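Local coordinates for protein condensin complex subunit 3 (Schizosaccharomyces pombe, PDB 5OQR) that serves as a regulatory subunit of condensin, the complex required to convert interphase chromatin into condensed, mitotic-like chromosomes, at residues Thr316-Cys321 and Leu367-Ser372; Ile320-Glu323 and Leu329-Lys332; Tyr599-Phe604 and Gln642-Thr647; Thr647-Ala652 and Gln677-Trp682. One frame throughout, in Å; residues are numbered along the deposited sequence.

Contact 1: Thr316-Cys321 and Leu367-Ser372; sequences TFNEIC and LYIGLS
Asn318 and Ser372 meet through one side-chain hydrogen bond that joins helix 308-324 to helix 356-372. The donor is Asn318 ND2 and the acceptor Ser372 OG, 2.9 Å apart; the N-H...O angle of 141° shows a moderately bent bond. The hydroxyl lies only 7° out of the Asn318 amide plane, so the bond lies nearly in the plane of the carboxamide. With CG anti to the backbone N, chi1 -178° brings the Asn318 amide within reach of Ser372; the nearest CA atoms of the two segments, those of Asn318 and Ile369, are 6.9 Å apart. Beside the polar pair, the CG2 branch of Ile369 approaches Asn318 ND2 to 4.0 Å and adds apolar cover. Ser372 OG is turned back over its own helix, where it donates to Ile369 O. That carbonyl also accepts from Ser372 N, and both donors reach it from the same face of its plane. An alanine in place of Ser372 would remove the hydroxyl and would probably leave the Asn318 amide without its acceptor, setting it freer to turn. Asn318 also packs against Leu330 and Met333. The direction of the two bonds runs from amide to hydroxyl to backbone carbonyl: a chain of two uncharged hydrogen bonds that lets a single hydroxyl, accepting from one helix and donating within the other, couple the two in a largely buried setting.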
loop_
_atom_site.group_PDB
_atom_site.type_symbol
_atom_site.label_atom_id
_atom_site.label_comp_id
_atom_site.label_asym_id
_atom_site.label_seq_id
_atom_site.Cartn_x
_atom_site.Cartn_y
_atom_site.Cartn_z
ATOM N N THR A 316 -10.203 -15.593 17.131
ATOM C CA THR A 316 -10.757 -14.687 16.129
ATOM C C THR A 316 -12.279 -14.676 16.183
ATOM O O THR A 316 -12.900 -13.611 16.091
ATOM C CB THR A 316 -10.276 -15.086 14.735
ATOM O OG1 THR A 316 -8.847 -15.199 14.729
ATOM C CG2 THR A 316 -10.694 -14.041 13.709
ATOM N N PHE A 317 -12.895 -15.852 16.313
ATOM C CA PHE A 317 -14.341 -15.931 16.483
ATOM C C PHE A 317 -14.790 -15.079 17.663
ATOM O O PHE A 317 -15.754 -14.312 17.564
ATOM C CB PHE A 317 -14.751 -17.393 16.670
ATOM C CG PHE A 317 -16.171 -17.581 17.120
ATOM C CD1 PHE A 317 -17.186 -17.748 16.199
ATOM C CD2 PHE A 317 -16.486 -17.611 18.467
ATOM C CE1 PHE A 317 -18.489 -17.927 16.611
ATOM C CE2 PHE A 317 -17.787 -17.788 18.884
ATOM C CZ PHE A 317 -18.789 -17.948 17.955
ATOM N N ASN A 318 -14.092 -15.204 18.792
ATOM C CA ASN A 318 -14.396 -14.377 19.953
ATOM C C ASN A 318 -14.167 -12.901 19.645
ATOM O O ASN A 318 -14.921 -12.037 20.104
ATOM C CB ASN A 318 -13.541 -14.829 21.138
ATOM C CG ASN A 318 -13.821 -14.046 22.400
ATOM O OD1 ASN A 318 -14.890 -14.165 22.991
ATOM N ND2 ASN A 318 -12.851 -13.252 22.831
ATOM N N GLU A 319 -13.134 -12.598 18.861
ATOM C CA GLU A 319 -12.853 -11.214 18.495
ATOM C C GLU A 319 -13.967 -10.632 17.633
ATOM O O GLU A 319 -14.380 -9.484 17.831
ATOM C CB GLU A 319 -11.514 -11.143 17.764
ATOM C CG GLU A 319 -10.741 -9.862 17.984
ATOM C CD GLU A 319 -9.264 -10.031 17.697
ATOM O OE1 GLU A 319 -8.845 -9.766 16.551
ATOM O OE2 GLU A 319 -8.523 -10.448 18.613
ATOM N N ILE A 320 -14.465 -11.411 16.672
ATOM C CA ILE A 320 -15.540 -10.945 15.799
ATOM C C ILE A 320 -16.798 -10.665 16.613
ATOM O O ILE A 320 -17.353 -9.561 16.578
ATOM C CB ILE A 320 -15.812 -11.975 14.688
ATOM C CG1 ILE A 320 -14.604 -12.084 13.756
ATOM C CG2 ILE A 320 -17.059 -11.604 13.890
ATOM C CD1 ILE A 320 -14.625 -13.307 12.869
ATOM N N CYS A 321 -17.266 -11.669 17.358
ATOM C CA CYS A 321 -18.545 -11.550 18.050
ATOM C C CYS A 321 -18.566 -10.354 18.991
ATOM O O CYS A 321 -19.604 -9.702 19.151
ATOM C CB CYS A 321 -18.841 -12.837 18.816
ATOM S SG CYS A 321 -19.112 -14.273 17.764
ATOM N N LEU A 367 -4.638 -16.277 26.041
ATOM C CA LEU A 367 -4.467 -15.023 26.765
ATOM C C LEU A 367 -5.219 -13.888 26.080
ATOM O O LEU A 367 -5.782 -13.016 26.751
ATOM C CB LEU A 367 -2.982 -14.691 26.886
ATOM C CG LEU A 367 -2.176 -15.609 27.803
ATOM C CD1 LEU A 367 -0.685 -15.406 27.598
ATOM C CD2 LEU A 367 -2.551 -15.364 29.254
ATOM N N TYR A 368 -5.235 -13.878 24.745
ATOM C CA TYR A 368 -5.994 -12.860 24.027
ATOM C C TYR A 368 -7.480 -12.971 24.331
ATOM O O TYR A 368 -8.155 -11.956 24.540
ATOM C CB TYR A 368 -5.752 -12.980 22.520
ATOM C CG TYR A 368 -4.493 -12.300 22.037
ATOM C CD1 TYR A 368 -4.232 -10.975 22.350
ATOM C CD2 TYR A 368 -3.562 -12.983 21.269
ATOM C CE1 TYR A 368 -3.085 -10.348 21.912
ATOM C CE2 TYR A 368 -2.411 -12.370 20.829
ATOM C CZ TYR A 368 -2.177 -11.050 21.152
ATOM O OH TYR A 368 -1.030 -10.430 20.716
ATOM N N ILE A 369 -8.010 -14.192 24.352
ATOM C CA ILE A 369 -9.401 -14.386 24.742
ATOM C C ILE A 369 -9.624 -13.876 26.157
ATOM O O ILE A 369 -10.653 -13.261 26.456
ATOM C CB ILE A 369 -9.796 -15.867 24.606
ATOM C CG1 ILE A 369 -9.659 -16.318 23.150
ATOM C CG2 ILE A 369 -11.224 -16.088 25.088
ATOM C CD1 ILE A 369 -9.711 -17.813 22.962
ATOM N N GLY A 370 -8.661 -14.115 27.047
ATOM C CA GLY A 370 -8.818 -13.684 28.425
ATOM C C GLY A 370 -8.759 -12.177 28.574
ATOM O O GLY A 370 -9.501 -11.595 29.367
ATOM N N LEU A 371 -7.873 -11.526 27.820
ATOM C CA LEU A 371 -7.810 -10.069 27.836
ATOM C C LEU A 371 -9.099 -9.433 27.339
ATOM O O LEU A 371 -9.384 -8.284 27.689
ATOM C CB LEU A 371 -6.630 -9.590 26.989
ATOM C CG LEU A 371 -5.256 -9.730 27.645
ATOM C CD1 LEU A 371 -4.153 -9.694 26.607
ATOM C CD2 LEU A 371 -5.047 -8.635 28.669
ATOM N N SER A 372 -9.888 -10.150 26.539
ATOM C CA SER A 372 -11.117 -9.585 25.997
ATOM C C SER A 372 -12.265 -9.631 26.995
ATOM O O SER A 372 -13.174 -8.797 26.924
ATOM C CB SER A 372 -11.514 -10.331 24.726
ATOM O OG SER A 372 -11.927 -11.651 25.023
#

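Contact 2: Ile320-Glu323 and Leu329-Lys332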
loop_
_atom_site.group_PDB
_atom_site.type_symbol
_atom_site.label_atom_id
_atom_site.label_comp_id
_atom_site.label_asym_id
_atom_site.label_seq_id
_atom_site.Cartn_x
_atom_site.Cartn_y
_atom_site.Cartn_z
ATOM N N ILE A 320 -14.465 -11.411 16.672
ATOM C CA ILE A 320 -15.540 -10.945 15.799
ATOM C C ILE A 320 -16.798 -10.665 16.613
ATOM O O ILE A 320 -17.353 -9.561 16.578
ATOM C CB ILE A 320 -15.812 -11.975 14.688
ATOM C CG1 ILE A 320 -14.604 -12.084 13.756
ATOM C CG2 ILE A 320 -17.059 -11.604 13.890
ATOM C CD1 ILE A 320 -14.625 -13.307 12.869
ATOM N N CYS A 321 -17.266 -11.669 17.358
ATOM C CA CYS A 321 -18.545 -11.550 18.050
ATOM C C CYS A 321 -18.566 -10.354 18.991
ATOM O O CYS A 321 -19.604 -9.702 19.151
ATOM C CB CYS A 321 -18.841 -12.837 18.816
ATOM S SG CYS A 321 -19.112 -14.273 17.764
ATOM N N ILE A 322 -17.438 -10.050 19.631
ATOM C CA ILE A 322 -17.379 -8.895 20.521
ATOM C C ILE A 322 -17.534 -7.606 19.724
ATOM O O ILE A 322 -18.309 -6.716 20.093
ATOM C CB ILE A 322 -16.071 -8.910 21.333
ATOM C CG1 ILE A 322 -16.095 -10.072 22.330
ATOM C CG2 ILE A 322 -15.867 -7.584 22.066
ATOM C CD1 ILE A 322 -14.816 -10.259 23.114
ATOM N N GLU A 323 -16.793 -7.482 18.622
ATOM C CA GLU A 323 -16.920 -6.302 17.774
ATOM C C GLU A 323 -18.322 -6.207 17.190
ATOM O O GLU A 323 -18.964 -5.153 17.249
ATOM C CB GLU A 323 -15.875 -6.351 16.661
ATOM C CG GLU A 323 -15.874 -5.135 15.741
ATOM C CD GLU A 323 -15.731 -5.506 14.276
ATOM O OE1 GLU A 323 -16.096 -4.677 13.415
ATOM O OE2 GLU A 323 -15.257 -6.624 13.982
ATOM N N LEU A 329 -23.753 -15.601 20.377
ATOM C CA LEU A 329 -22.638 -16.381 19.857
ATOM C C LEU A 329 -21.493 -16.449 20.857
ATOM O O LEU A 329 -20.757 -17.441 20.887
ATOM C CB LEU A 329 -22.152 -15.788 18.533
ATOM C CG LEU A 329 -22.977 -16.081 17.276
ATOM C CD1 LEU A 329 -22.928 -17.562 16.926
ATOM C CD2 LEU A 329 -24.418 -15.616 17.424
ATOM N N LEU A 330 -21.323 -15.410 21.678
ATOM C CA LEU A 330 -20.265 -15.417 22.680
ATOM C C LEU A 330 -20.509 -16.439 23.779
ATOM O O LEU A 330 -19.553 -16.858 24.438
ATOM C CB LEU A 330 -20.118 -14.029 23.305
ATOM C CG LEU A 330 -19.273 -13.006 22.549
ATOM C CD1 LEU A 330 -19.332 -11.669 23.263
ATOM C CD2 LEU A 330 -17.832 -13.468 22.416
ATOM N N ASP A 331 -21.762 -16.844 23.998
ATOM C CA ASP A 331 -22.045 -17.854 25.009
ATOM C C ASP A 331 -21.335 -19.167 24.716
ATOM O O ASP A 331 -21.238 -20.017 25.605
ATOM C CB ASP A 331 -23.553 -18.090 25.110
ATOM C CG ASP A 331 -24.275 -16.967 25.838
ATOM O OD1 ASP A 331 -23.666 -16.345 26.731
ATOM O OD2 ASP A 331 -25.457 -16.712 25.520
ATOM N N LYS A 332 -20.835 -19.352 23.493
ATOM C CA LYS A 332 -20.084 -20.554 23.162
ATOM C C LYS A 332 -18.642 -20.488 23.641
ATOM O O LYS A 332 -17.978 -21.527 23.708
ATOM C CB LYS A 332 -20.117 -20.787 21.653
ATOM C CG LYS A 332 -21.518 -20.860 21.088
ATOM C CD LYS A 332 -21.509 -21.166 19.607
ATOM C CE LYS A 332 -22.911 -21.123 19.037
ATOM N NZ LYS A 332 -22.983 -21.730 17.684
#
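Leu330 and Cys321 carry most of this apolar contact, each giving up about 60 Å² to the other segment, out of 175 Å² summed over both sides. Their CA atoms are also the nearest pair across the two segments, 6.3 Å apart, and both CB atoms point across the gap. Cys321 CB rests on the branch point of the leucine, 3.8 Å from Leu330 CG, with the CD2 methyl of Leu330 at a similar distance. The Cys321 sulfur reaches a different neighbour. Because SG stands anti to the carbonyl carbon (chi1 -66°), it is directed past Leu330 to the preceding residue, lying 3.5 Å from Leu329 CB. Leu329 offers only this base of its side chain here; its branch leads away. The third main participant, Ile322, itself exposed, adds 27 Å²: its CG1 lies 3.7 Å from Leu330 CD1, and the two side chains cross at about a right angle; CD2 of Leu330 also lies 3.8 Å from Ile322 CG1. No hydrogen bond links the segments. In the fold, the contact closes a short reversal in which helix 308-324 is followed at once by the short helix 327-330. The latter also packs one turn further back along helix 308-324, Leu329 on Phe317 and Leu330 on Asn318, while Lys332 beyond it forms a salt bridge with Glu297 in the loop before helix 300-304.

Contact 3: Tyr599-Phe604 and Gln642-Thr647; sequences YRDELF and QWRIAT
Asp601 lies over one face of the Arg644 guanidinium, and this pair forms the first shell of the contact between the start of helix 601-613 and helix 639-661. The closest approach is between carbons, Asp601 CB to Arg644 CD at 3.7 Å. The charged atoms are further apart: Asp601 OD2 is 4.0 Å from Arg644 NE, which makes a long salt bridge. OD2 stands 3.8 Å above the guanidinium plane, offset toward its rim, and the carboxylate and guanidinium planes are 35° apart; no N-H is directed at the oxygen. Arg644 gets there with a chain extended from CG to NE, which lays its aliphatic part beside Asp601. Glu602 is a looser neighbour: its OE2 lies near the guanidinium plane, 4.3 Å from Arg644 NE, beyond salt-bridge distance, and the side chain is poorly ordered.

The second shell probably accounts for this placing of Asp601: OD2 is hydrogen-bonded to Tyr634 OH and to His598 ND1, which would hold the carboxylate, and His598 in addition touches Arg644. Asp601 itself opens helix 601-613, directly after Arg600 at the N-cap position. Next to Arg644 in sequence, Trp643 stacks with His709, which ties helix 639-661 to helix 706-717.

Chemically, the pair is held by charge and by carbon packing rather than by directed bonds; OD2 of the buried Asp601 is satisfied by its tyrosine and histidine partners, and the nearby arginine and helix start would probably help to stabilise the negative charge.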
loop_
_atom_site.group_PDB
_atom_site.type_symbol
_atom_site.label_atom_id
_atom_site.label_comp_id
_atom_site.label_asym_id
_atom_site.label_seq_id
_atom_site.Cartn_x
_atom_site.Cartn_y
_atom_site.Cartn_z
ATOM N N TYR A 599 7.172 20.692 17.301
ATOM C CA TYR A 599 8.509 20.808 17.880
ATOM C C TYR A 599 9.454 21.346 16.816
ATOM O O TYR A 599 10.089 20.593 16.077
ATOM C CB TYR A 599 8.966 19.456 18.415
ATOM C CG TYR A 599 10.346 19.447 19.029
ATOM C CD1 TYR A 599 10.562 19.940 20.306
ATOM C CD2 TYR A 599 11.431 18.931 18.338
ATOM C CE1 TYR A 599 11.819 19.930 20.873
ATOM C CE2 TYR A 599 12.692 18.916 18.895
ATOM C CZ TYR A 599 12.880 19.416 20.165
ATOM O OH TYR A 599 14.134 19.404 20.730
ATOM N N ARG A 600 9.544 22.674 16.737
ATOM C CA ARG A 600 10.477 23.345 15.834
ATOM C C ARG A 600 10.232 22.935 14.384
ATOM O O ARG A 600 11.159 22.607 13.643
ATOM C CB ARG A 600 11.921 23.054 16.242
ATOM C CG ARG A 600 12.128 22.907 17.740
ATOM C CD ARG A 600 13.593 22.730 18.082
ATOM N NE ARG A 600 14.334 23.984 17.986
ATOM C CZ ARG A 600 15.656 24.082 18.059
ATOM N NH1 ARG A 600 16.236 25.269 17.965
ATOM N NH2 ARG A 600 16.402 22.999 18.217
ATOM N N ASP A 601 8.958 22.954 13.982
ATOM C CA ASP A 601 8.583 22.498 12.646
ATOM C C ASP A 601 9.484 23.114 11.587
ATOM O O ASP A 601 10.071 22.408 10.764
ATOM C CB ASP A 601 7.124 22.850 12.354
ATOM C CG ASP A 601 6.199 22.503 13.493
ATOM O OD1 ASP A 601 6.618 22.643 14.657
ATOM O OD2 ASP A 601 5.049 22.098 13.227
ATOM N N GLU A 602 9.604 24.443 11.608
ATOM C CA GLU A 602 10.394 25.157 10.608
ATOM C C GLU A 602 11.785 24.556 10.469
ATOM O O GLU A 602 12.294 24.392 9.353
ATOM C CB GLU A 602 10.500 26.638 10.980
ATOM C CG GLU A 602 9.217 27.266 11.527
ATOM C CD GLU A 602 9.050 27.077 13.030
ATOM O OE1 GLU A 602 10.069 26.891 13.729
ATOM O OE2 GLU A 602 7.896 27.094 13.507
ATOM N N LEU A 603 12.415 24.218 11.594
ATOM C CA LEU A 603 13.800 23.760 11.567
ATOM C C LEU A 603 13.915 22.362 10.971
ATOM O O LEU A 603 14.889 22.061 10.271
ATOM C CB LEU A 603 14.379 23.795 12.981
ATOM C CG LEU A 603 15.866 23.459 13.113
ATOM C CD1 LEU A 603 16.727 24.547 12.498
ATOM C CD2 LEU A 603 16.239 23.232 14.572
ATOM N N PHE A 604 12.940 21.496 11.234
ATOM C CA PHE A 604 12.998 20.118 10.759
ATOM C C PHE A 604 12.298 19.918 9.426
ATOM O O PHE A 604 12.648 18.993 8.685
ATOM C CB PHE A 604 12.375 19.175 11.794
ATOM C CG PHE A 604 13.236 18.942 12.999
ATOM C CD1 PHE A 604 14.351 18.131 12.919
ATOM C CD2 PHE A 604 12.931 19.532 14.209
ATOM C CE1 PHE A 604 15.149 17.915 14.021
ATOM C CE2 PHE A 604 13.722 19.320 15.316
ATOM C CZ PHE A 604 14.833 18.511 15.223
ATOM N N GLN A 642 0.519 24.053 6.038
ATOM C CA GLN A 642 0.823 24.346 4.643
ATOM C C GLN A 642 1.671 25.605 4.527
ATOM O O GLN A 642 2.565 25.684 3.679
ATOM C CB GLN A 642 -0.469 24.489 3.843
ATOM C CG GLN A 642 -1.323 23.235 3.838
ATOM C CD GLN A 642 -2.486 23.316 2.871
ATOM O OE1 GLN A 642 -3.359 24.168 3.003
ATOM N NE2 GLN A 642 -2.501 22.425 1.890
ATOM N N TRP A 643 1.412 26.593 5.386
ATOM C CA TRP A 643 2.193 27.824 5.360
ATOM C C TRP A 643 3.654 27.554 5.690
ATOM O O TRP A 643 4.556 28.089 5.035
ATOM C CB TRP A 643 1.597 28.833 6.339
ATOM C CG TRP A 643 2.169 30.212 6.229
ATOM C CD1 TRP A 643 3.304 30.677 6.820
ATOM C CD2 TRP A 643 1.625 31.310 5.489
ATOM N NE1 TRP A 643 3.504 31.993 6.493
ATOM C CE2 TRP A 643 2.486 32.406 5.676
ATOM C CE3 TRP A 643 0.494 31.472 4.685
ATOM C CZ2 TRP A 643 2.253 33.646 5.088
ATOM C CZ3 TRP A 643 0.266 32.700 4.103
ATOM C CH2 TRP A 643 1.140 33.772 4.309
ATOM N N ARG A 644 3.909 26.725 6.704
ATOM C CA ARG A 644 5.283 26.404 7.076
ATOM C C ARG A 644 6.027 25.718 5.940
ATOM O O ARG A 644 7.243 25.887 5.805
ATOM C CB ARG A 644 5.295 25.512 8.317
ATOM C CG ARG A 644 4.697 26.144 9.557
ATOM C CD ARG A 644 4.800 25.207 10.745
ATOM N NE ARG A 644 4.155 25.747 11.940
ATOM C CZ ARG A 644 2.940 25.418 12.366
ATOM N NH1 ARG A 644 2.203 24.535 11.705
ATOM N NH2 ARG A 644 2.454 25.972 13.468
ATOM N N ILE A 645 5.323 24.936 5.121
ATOM C CA ILE A 645 5.981 24.226 4.029
ATOM C C ILE A 645 6.332 25.192 2.906
ATOM O O ILE A 645 7.404 25.094 2.299
ATOM C CB ILE A 645 5.088 23.072 3.536
ATOM C CG1 ILE A 645 4.844 22.076 4.674
ATOM C CG2 ILE A 645 5.730 22.361 2.344
ATOM C CD1 ILE A 645 3.786 21.039 4.379
ATOM N N ALA A 646 5.444 26.143 2.614
ATOM C CA ALA A 646 5.747 27.156 1.611
ATOM C C ALA A 646 6.888 28.059 2.059
ATOM O O ALA A 646 7.601 28.619 1.220
ATOM C CB ALA A 646 4.499 27.983 1.308
ATOM N N THR A 647 7.086 28.202 3.370
ATOM C CA THR A 647 8.124 29.091 3.880
ATOM C C THR A 647 9.523 28.527 3.652
ATOM O O THR A 647 10.488 29.293 3.565
ATOM C CB THR A 647 7.888 29.351 5.366
ATOM O OG1 THR A 647 6.646 30.043 5.530
ATOM C CG2 THR A 647 9.012 30.186 5.971
#

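Contact 4: Thr647-Ala652 and Gln677-Trp682; sequences TIFCDA and QQMLDW
A Met-aromatic contact between Met679 and Phe649 lies at the centre of this helix-helix packing. Met679 SD sits 4.4 Å from the centroid of the Phe649 ring and 18° off the ring normal, which places the sulfur over a face, somewhat toward the rim. The methionine chain runs extended beyond CG, and this carries the sulfur out over the ring. Phe649 has CG anti to its N (chi1 -174°), a torsion that sends the ring between the helices although its CB does not point straight across. The ring's edge faces the backbone of the second helix, with Leu680 N near the ring plane and 3.9 Å from Phe649 CE2. Beside it, Leu680 CD2 touches the far end of the ring, 4.1 Å from Phe649 CZ.

Helices 639-661 and 669-682 follow each other in the chain and run in broadly opposite directions, as successive helices do in an alpha-solenoid; both fall in the C-terminal family region of the condensin subunit. The nearest CA atoms of the two segments, those of Phe649 and Met679, are 7.3 Å apart, and the ring bridges this distance. Were Phe649 an alanine, a gap beside Leu680 would probably open and the Met679 sulfur would lose its aromatic partner.

Ala652, one turn on, directs its CB toward the second helix, 4.6 Å from Met679 CE. Further helices close round the contact: Leu710 of helix 706-717 meets both Phe649 and Leu680, Leu733 of helix 725-736 touches Phe649, and Ile609 of helix 601-613 packs on Met679.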
loop_
_atom_site.group_PDB
_atom_site.type_symbol
_atom_site.label_atom_id
_atom_site.label_comp_id
_atom_site.label_asym_id
_atom_site.label_seq_id
_atom_site.Cartn_x
_atom_site.Cartn_y
_atom_site.Cartn_z
ATOM N N THR A 647 7.086 28.202 3.370
ATOM C CA THR A 647 8.124 29.091 3.880
ATOM C C THR A 647 9.523 28.527 3.652
ATOM O O THR A 647 10.488 29.293 3.565
ATOM C CB THR A 647 7.888 29.351 5.366
ATOM O OG1 THR A 647 6.646 30.043 5.530
ATOM C CG2 THR A 647 9.012 30.186 5.971
ATOM N N ILE A 648 9.658 27.207 3.566
ATOM C CA ILE A 648 10.936 26.561 3.289
ATOM C C ILE A 648 10.933 25.848 1.953
ATOM O O ILE A 648 11.973 25.316 1.539
ATOM C CB ILE A 648 11.338 25.592 4.422
ATOM C CG1 ILE A 648 10.251 24.541 4.681
ATOM C CG2 ILE A 648 11.628 26.360 5.697
ATOM C CD1 ILE A 648 10.397 23.284 3.861
ATOM N N PHE A 649 9.792 25.819 1.266
ATOM C CA PHE A 649 9.667 25.253 -0.070
ATOM C C PHE A 649 10.885 25.530 -0.947
ATOM O O PHE A 649 11.572 24.603 -1.392
ATOM C CB PHE A 649 8.400 25.828 -0.710
ATOM C CG PHE A 649 8.052 25.233 -2.042
ATOM C CD1 PHE A 649 8.750 25.586 -3.183
ATOM C CD2 PHE A 649 7.003 24.342 -2.156
ATOM C CE1 PHE A 649 8.420 25.044 -4.404
ATOM C CE2 PHE A 649 6.669 23.801 -3.373
ATOM C CZ PHE A 649 7.377 24.150 -4.500
ATOM N N CYS A 650 11.159 26.807 -1.212
ATOM C CA CYS A 650 12.178 27.160 -2.196
ATOM C C CYS A 650 13.548 26.639 -1.788
ATOM O O CYS A 650 14.278 26.073 -2.607
ATOM C CB CYS A 650 12.213 28.677 -2.388
ATOM S SG CYS A 650 10.755 29.346 -3.206
ATOM N N ASP A 651 13.917 26.822 -0.522
ATOM C CA ASP A 651 15.241 26.398 -0.080
ATOM C C ASP A 651 15.376 24.883 -0.126
ATOM O O ASP A 651 16.433 24.359 -0.494
ATOM C CB ASP A 651 15.513 26.921 1.328
ATOM C CG ASP A 651 15.113 28.374 1.496
ATOM O OD1 ASP A 651 15.975 29.256 1.301
ATOM O OD2 ASP A 651 13.933 28.632 1.817
ATOM N N ALA A 652 14.316 24.161 0.244
ATOM C CA ALA A 652 14.345 22.708 0.140
ATOM C C ALA A 652 14.483 22.269 -1.309
ATOM O O ALA A 652 15.269 21.367 -1.622
ATOM C CB ALA A 652 13.081 22.114 0.759
ATOM N N GLN A 677 5.823 19.169 -7.908
ATOM C CA GLN A 677 4.372 19.036 -7.920
ATOM C C GLN A 677 3.859 18.433 -6.620
ATOM O O GLN A 677 2.767 18.786 -6.161
ATOM C CB GLN A 677 3.936 18.191 -9.117
ATOM C CG GLN A 677 2.432 18.116 -9.307
ATOM C CD GLN A 677 1.791 19.486 -9.406
ATOM O OE1 GLN A 677 2.027 20.229 -10.357
ATOM N NE2 GLN A 677 0.980 19.831 -8.412
ATOM N N GLN A 678 4.626 17.526 -6.012
ATOM C CA GLN A 678 4.257 17.001 -4.702
ATOM C C GLN A 678 4.214 18.115 -3.666
ATOM O O GLN A 678 3.204 18.302 -2.978
ATOM C CB GLN A 678 5.243 15.913 -4.278
ATOM C CG GLN A 678 4.815 14.503 -4.642
ATOM C CD GLN A 678 3.933 13.873 -3.582
ATOM O OE1 GLN A 678 2.811 14.321 -3.344
ATOM N NE2 GLN A 678 4.442 12.831 -2.933
ATOM N N MET A 679 5.308 18.870 -3.542
ATOM C CA MET A 679 5.333 19.984 -2.602
ATOM C C MET A 679 4.216 20.979 -2.884
ATOM O O MET A 679 3.685 21.595 -1.954
ATOM C CB MET A 679 6.682 20.694 -2.663
ATOM C CG MET A 679 7.898 19.815 -2.448
ATOM S SD MET A 679 9.327 20.834 -2.033
ATOM C CE MET A 679 10.682 19.740 -2.412
ATOM N N LEU A 680 3.851 21.161 -4.155
ATOM C CA LEU A 680 2.777 22.090 -4.489
ATOM C C LEU A 680 1.425 21.559 -4.036
ATOM O O LEU A 680 0.572 22.328 -3.578
ATOM C CB LEU A 680 2.768 22.363 -5.993
ATOM C CG LEU A 680 3.842 23.321 -6.509
ATOM C CD1 LEU A 680 3.874 23.308 -8.023
ATOM C CD2 LEU A 680 3.597 24.731 -5.996
ATOM N N ASP A 681 1.204 20.251 -4.163
ATOM C CA ASP A 681 -0.035 19.666 -3.665
ATOM C C ASP A 681 -0.135 19.809 -2.152
ATOM O O ASP A 681 -1.207 20.121 -1.620
ATOM C CB ASP A 681 -0.118 18.198 -4.073
ATOM C CG ASP A 681 -0.192 18.018 -5.574
ATOM O OD1 ASP A 681 -0.570 16.919 -6.029
ATOM O OD2 ASP A 681 0.122 18.983 -6.300
ATOM N N TRP A 682 0.974 19.593 -1.443
ATOM C CA TRP A 682 0.973 19.743 0.008
ATOM C C TRP A 682 0.561 21.143 0.431
ATOM O O TRP A 682 -0.056 21.315 1.489
ATOM C CB TRP A 682 2.357 19.423 0.570
ATOM C CG TRP A 682 2.767 17.992 0.427
ATOM C CD1 TRP A 682 1.956 16.924 0.197
ATOM C CD2 TRP A 682 4.099 17.474 0.505
ATOM N NE1 TRP A 682 2.697 15.773 0.127
ATOM C CE2 TRP A 682 4.018 16.084 0.312
ATOM C CE3 TRP A 682 5.353 18.052 0.718
ATOM C CZ2 TRP A 682 5.141 15.264 0.326
ATOM C CZ3 TRP A 682 6.463 17.238 0.733
ATOM C CH2 TRP A 682 6.353 15.859 0.537
#

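From the N terminus, helix 308-324 comes first, and contacts 1 and 2 both start from it. Contact 2 closes first, joining it to the small helix just after it; contact 1 returns only at helix 356-372, so the short loop of contact 2 lies within the longer span of contact 1. Their centres are 8 Å apart, and Ser372 CB touches Ile322 CD1. Contacts 3 and 4 come later, in series without crossing: the first ties helix 601-613 to helix 639-661, the second ties that helix onward to 669-682. They share Thr647, and a probable hydrogen bond from Gln642 NE2 to Trp682 O joins them. The two pairs do not touch, their centres lying about 44 to 50 Å apart.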